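Local atomic coordinates of peroxisomal acyl-CoA oxidase 1A (Solanum lycopersicum, PDB entry 2FON), a protein that probably oxidises fatty acyl-CoA esters in peroxisomal beta-oxidation, using a bound flavin-adenine dinucleotide as cofactor. Residues R364-G367 and E368-K371; F581-H584 and K585-D589. All coordinates share one frame; numbering follows the deposited sequence.

Contact 1: residues R364-G367 and E368-K371; sequences RFVG and EWLK
Val366 O is gripped by two amides of the next turn. The sounder bond comes from Leu370 N at 3.1 Å; Trp369 N adds a weak one. Trp369 N gives its better bond to Phe365 O, 3.0 Å away. Arg364 O receives a weak bond from Glu368 N, and Gly367 O takes two weak ones from Leu370 N and Lys371 N, so the helix 347-380 runs unbroken through 364-371.

On one flank Phe365 and Glu368 run alongside each other off the helix. Both have CG anti to the carbonyl carbon (chi1 -63° and -68°), which sends them in a common direction. The glutamate chain stays extended beyond CG, and OE2 comes up to the rim of the phenyl ring, 3.8 Å from Phe365 CD2. Ring and carboxylate planes stand 75° apart. OE1 is claimed by a salt bridge to Lys557, and Tyr554 meets the Phe365 ring edge-to-face, so this flank looks onto helix 535-558. Arg364 NE stays 5.9 Å from Glu368 OE2, too far for a salt bridge; Arg364 NH1 hydrogen-bonds Ser312.

Further along, Val366 CG2 approaches the indole obliquely, 4.4 Å from Trp369 CE3, while Leu370 CG rests 3.6 Å from Val366 O. Val366 and Leu370 pack against helices 297-328 and 389-417, a buried side of this alpha-helical C-alpha1 region. The carboxylate of Glu368 thus has an aromatic C-H edge at one oxygen and an ammonium at the other, a setting that would probably favour its charged form.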
# COMPACT_ATOMS: atom_id res chain seq x y z
N ARG B 364 -16.24 8.81 -10.30
CA ARG B 364 -17.48 8.40 -10.99
C ARG B 364 -17.89 9.31 -12.13
O ARG B 364 -18.37 8.84 -13.16
CB ARG B 364 -18.68 8.23 -10.08
CG ARG B 364 -19.70 7.37 -10.76
CD ARG B 364 -19.19 6.03 -11.00
NE ARG B 364 -20.25 5.11 -11.38
CZ ARG B 364 -20.26 3.81 -11.09
NH1 ARG B 364 -19.28 3.27 -10.38
NH2 ARG B 364 -21.29 3.03 -11.46
N PHE B 365 -17.70 10.62 -11.93
CA PHE B 365 -18.21 11.62 -12.84
C PHE B 365 -17.25 11.89 -13.95
O PHE B 365 -17.65 12.06 -15.10
CB PHE B 365 -18.58 12.88 -12.08
CG PHE B 365 -19.70 12.65 -11.07
CD1 PHE B 365 -19.75 13.39 -9.86
CD2 PHE B 365 -20.69 11.70 -11.31
CE1 PHE B 365 -20.75 13.20 -8.96
CE2 PHE B 365 -21.71 11.50 -10.41
CZ PHE B 365 -21.76 12.26 -9.24
N VAL B 366 -15.97 11.85 -13.64
CA VAL B 366 -15.00 11.91 -14.72
C VAL B 366 -15.17 10.65 -15.54
O VAL B 366 -15.09 10.68 -16.75
CB VAL B 366 -13.56 12.24 -14.24
CG1 VAL B 366 -12.80 11.03 -13.78
CG2 VAL B 366 -12.81 12.91 -15.35
N GLY B 367 -15.53 9.55 -14.90
CA GLY B 367 -15.99 8.40 -15.68
C GLY B 367 -17.10 8.65 -16.70
O GLY B 367 -17.02 8.16 -17.84
N GLU B 368 -18.16 9.38 -16.33
CA GLU B 368 -19.26 9.60 -17.28
C GLU B 368 -18.80 10.54 -18.34
O GLU B 368 -19.29 10.49 -19.47
CB GLU B 368 -20.47 10.27 -16.64
CG GLU B 368 -21.24 9.45 -15.61
CD GLU B 368 -22.33 10.28 -14.91
OE1 GLU B 368 -22.73 11.37 -15.42
OE2 GLU B 368 -22.78 9.84 -13.83
N TRP B 369 -17.90 11.44 -17.99
CA TRP B 369 -17.53 12.44 -18.96
C TRP B 369 -16.69 11.78 -20.04
O TRP B 369 -16.69 12.23 -21.19
CB TRP B 369 -16.85 13.67 -18.33
CG TRP B 369 -16.30 14.55 -19.37
CD1 TRP B 369 -16.97 15.43 -20.11
CD2 TRP B 369 -14.95 14.56 -19.85
NE1 TRP B 369 -16.14 16.01 -21.04
CE2 TRP B 369 -14.89 15.49 -20.90
CE3 TRP B 369 -13.79 13.87 -19.48
CZ2 TRP B 369 -13.72 15.77 -21.59
CZ3 TRP B 369 -12.60 14.15 -20.17
CH2 TRP B 369 -12.59 15.09 -21.23
N LEU B 370 -16.03 10.67 -19.70
CA LEU B 370 -15.25 9.96 -20.73
C LEU B 370 -16.12 9.18 -21.68
O LEU B 370 -15.77 9.00 -22.84
CB LEU B 370 -14.19 9.08 -20.13
CG LEU B 370 -12.97 9.77 -19.53
CD1 LEU B 370 -12.16 8.74 -18.84
CD2 LEU B 370 -12.13 10.49 -20.57
N LYS B 371 -17.25 8.73 -21.17
CA LYS B 371 -18.30 8.10 -21.97
C LYS B 371 -18.63 9.05 -23.05
O LYS B 371 -18.71 8.65 -24.19
CB LYS B 371 -19.55 7.93 -21.11
CG LYS B 371 -20.42 6.77 -21.44
CD LYS B 371 -20.61 5.90 -20.17
CE LYS B 371 -21.22 4.52 -20.53
NZ LYS B 371 -21.46 3.69 -19.31

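Contact 2: residues F581-H584 and K585-D589; sequences FILH and KHQGD
The imidazole of His584 and the side-chain amide of Gln587 meet obliquely, their planes 70° apart, with Gln587 NE2 4.1 Å from His584 ND1. That is too long for a bond; the polar end of the histidine is held by Glu540 of the second subunit, which hydrogen-bonds NE2. With CG anti to the backbone N (chi1 -179°), the His584 ring stands off the helix toward that partner. The His586 ring turns its rim to Ile582 O, which lies close to the plane of the imidazole, 4.0 Å from His586 ND1. Against the Phe581 ring comes the aliphatic part of Lys585, again obliquely, Lys585 CD being 4.3 Å from Phe581 CE1.

Here helix 567-585 ends and the short helix 587-592 begins. Lys585 N still bonds Phe581 O at 3.0 Å, and His586 N bonds Ile582 O in a nearly straight 165° arrangement. His586 itself then departs from helical backbone angles, and this break separates the two helices. Beyond His586, Gln587 N reaches His584 O only weakly, at 3.1 Å, while Gln587 CA makes a C-H contact with Leu583 O. The Gln587 chain, extended beyond CG, passes Leu583 at a slant: Gln587 CG is 3.3 Å from Leu583 O and 4.0 Å from Leu583 CD2.

Phe581 packs on Asn351 and Pro355 of helix 347-380, and its side chain is about 7 Å from that of Arg352, an FAD-binding residue. On the far side of the break, Asp589 makes a salt bridge through OD2 with Arg509 of helix 499-521.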
# COMPACT_ATOMS: atom_id res chain seq x y z
N PHE B 581 -9.43 19.22 -0.57
CA PHE B 581 -8.47 18.28 0.02
C PHE B 581 -7.22 18.36 -0.79
O PHE B 581 -6.13 18.37 -0.25
CB PHE B 581 -8.93 16.83 0.01
CG PHE B 581 -7.87 15.88 0.49
CD1 PHE B 581 -7.08 15.18 -0.41
CD2 PHE B 581 -7.64 15.70 1.85
CE1 PHE B 581 -6.06 14.29 0.05
CE2 PHE B 581 -6.66 14.79 2.33
CZ PHE B 581 -5.86 14.09 1.42
N ILE B 582 -7.42 18.41 -2.10
CA ILE B 582 -6.33 18.38 -3.01
C ILE B 582 -5.56 19.70 -2.82
O ILE B 582 -4.30 19.71 -2.72
CB ILE B 582 -6.83 18.20 -4.47
CG1 ILE B 582 -7.49 16.82 -4.68
CG2 ILE B 582 -5.70 18.34 -5.44
CD1 ILE B 582 -6.55 15.52 -4.45
N LEU B 583 -6.30 20.81 -2.72
CA LEU B 583 -5.66 22.10 -2.61
C LEU B 583 -4.74 22.15 -1.39
O LEU B 583 -3.66 22.71 -1.47
CB LEU B 583 -6.66 23.24 -2.60
CG LEU B 583 -6.09 24.66 -2.48
CD1 LEU B 583 -6.95 25.68 -3.23
CD2 LEU B 583 -5.88 25.09 -1.00
N HIS B 584 -5.16 21.54 -0.27
CA HIS B 584 -4.32 21.53 0.95
C HIS B 584 -3.11 20.59 0.79
O HIS B 584 -2.02 20.91 1.23
CB HIS B 584 -5.17 21.14 2.17
CG HIS B 584 -4.41 21.11 3.46
ND1 HIS B 584 -4.25 22.23 4.25
CD2 HIS B 584 -3.80 20.09 4.11
CE1 HIS B 584 -3.56 21.91 5.33
NE2 HIS B 584 -3.28 20.62 5.28
N LYS B 585 -3.31 19.43 0.16
CA LYS B 585 -2.28 18.47 0.05
C LYS B 585 -1.13 19.06 -0.77
O LYS B 585 0.04 18.91 -0.42
CB LYS B 585 -2.90 17.27 -0.65
CG LYS B 585 -1.99 16.33 -1.39
CD LYS B 585 -1.93 15.07 -0.72
CE LYS B 585 -1.07 14.08 -1.43
NZ LYS B 585 -2.02 13.13 -2.02
N HIS B 586 -1.47 19.74 -1.86
CA HIS B 586 -0.49 20.28 -2.74
C HIS B 586 -0.46 21.80 -2.50
O HIS B 586 -0.23 22.62 -3.42
CB HIS B 586 -0.88 19.96 -4.18
CG HIS B 586 -0.57 18.56 -4.61
ND1 HIS B 586 -1.53 17.57 -4.68
CD2 HIS B 586 0.57 17.99 -5.08
CE1 HIS B 586 -0.99 16.45 -5.12
NE2 HIS B 586 0.29 16.67 -5.35
N GLN B 587 -0.66 22.20 -1.26
CA GLN B 587 -0.75 23.64 -1.00
C GLN B 587 0.41 24.48 -1.51
O GLN B 587 0.24 25.64 -1.85
CB GLN B 587 -0.98 23.92 0.46
CG GLN B 587 -2.21 24.76 0.64
CD GLN B 587 -2.13 25.59 1.86
OE1 GLN B 587 -1.05 25.98 2.26
NE2 GLN B 587 -3.27 25.85 2.49
N GLY B 588 1.60 23.92 -1.58
CA GLY B 588 2.69 24.72 -2.06
C GLY B 588 2.44 25.12 -3.49
O GLY B 588 2.73 26.23 -3.89
N ASP B 589 1.88 24.20 -4.29
CA ASP B 589 1.65 24.56 -5.67
C ASP B 589 0.95 25.91 -5.77
O ASP B 589 1.39 26.74 -6.51
CB ASP B 589 0.90 23.48 -6.43
CG ASP B 589 1.69 22.19 -6.57
OD1 ASP B 589 2.93 22.22 -6.25
OD2 ASP B 589 1.07 21.15 -6.98

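In the fold
Following the chain from the N terminus, contact 1 comes first, inside the long helix 347-380 of the C-alpha1 domain; contact 2 comes much later, where helix 567-585 gives way to helix 587-592 in the C-terminal acyl-CoA oxidase region. The two stand in series, neither nested nor crossed, and each is local, closing only helical turns rather than a long loop. The centres of contacts 1 and 2 lie about 24 Å apart, and the two do not touch. Two helices relate them: 347-380 carries contact 1 and packs on contact 2 near the N-terminal end of that helix, where Arg352 binds FAD, while 535-558 borders both. Contact 2 also reaches the second subunit, which does not touch contact 1.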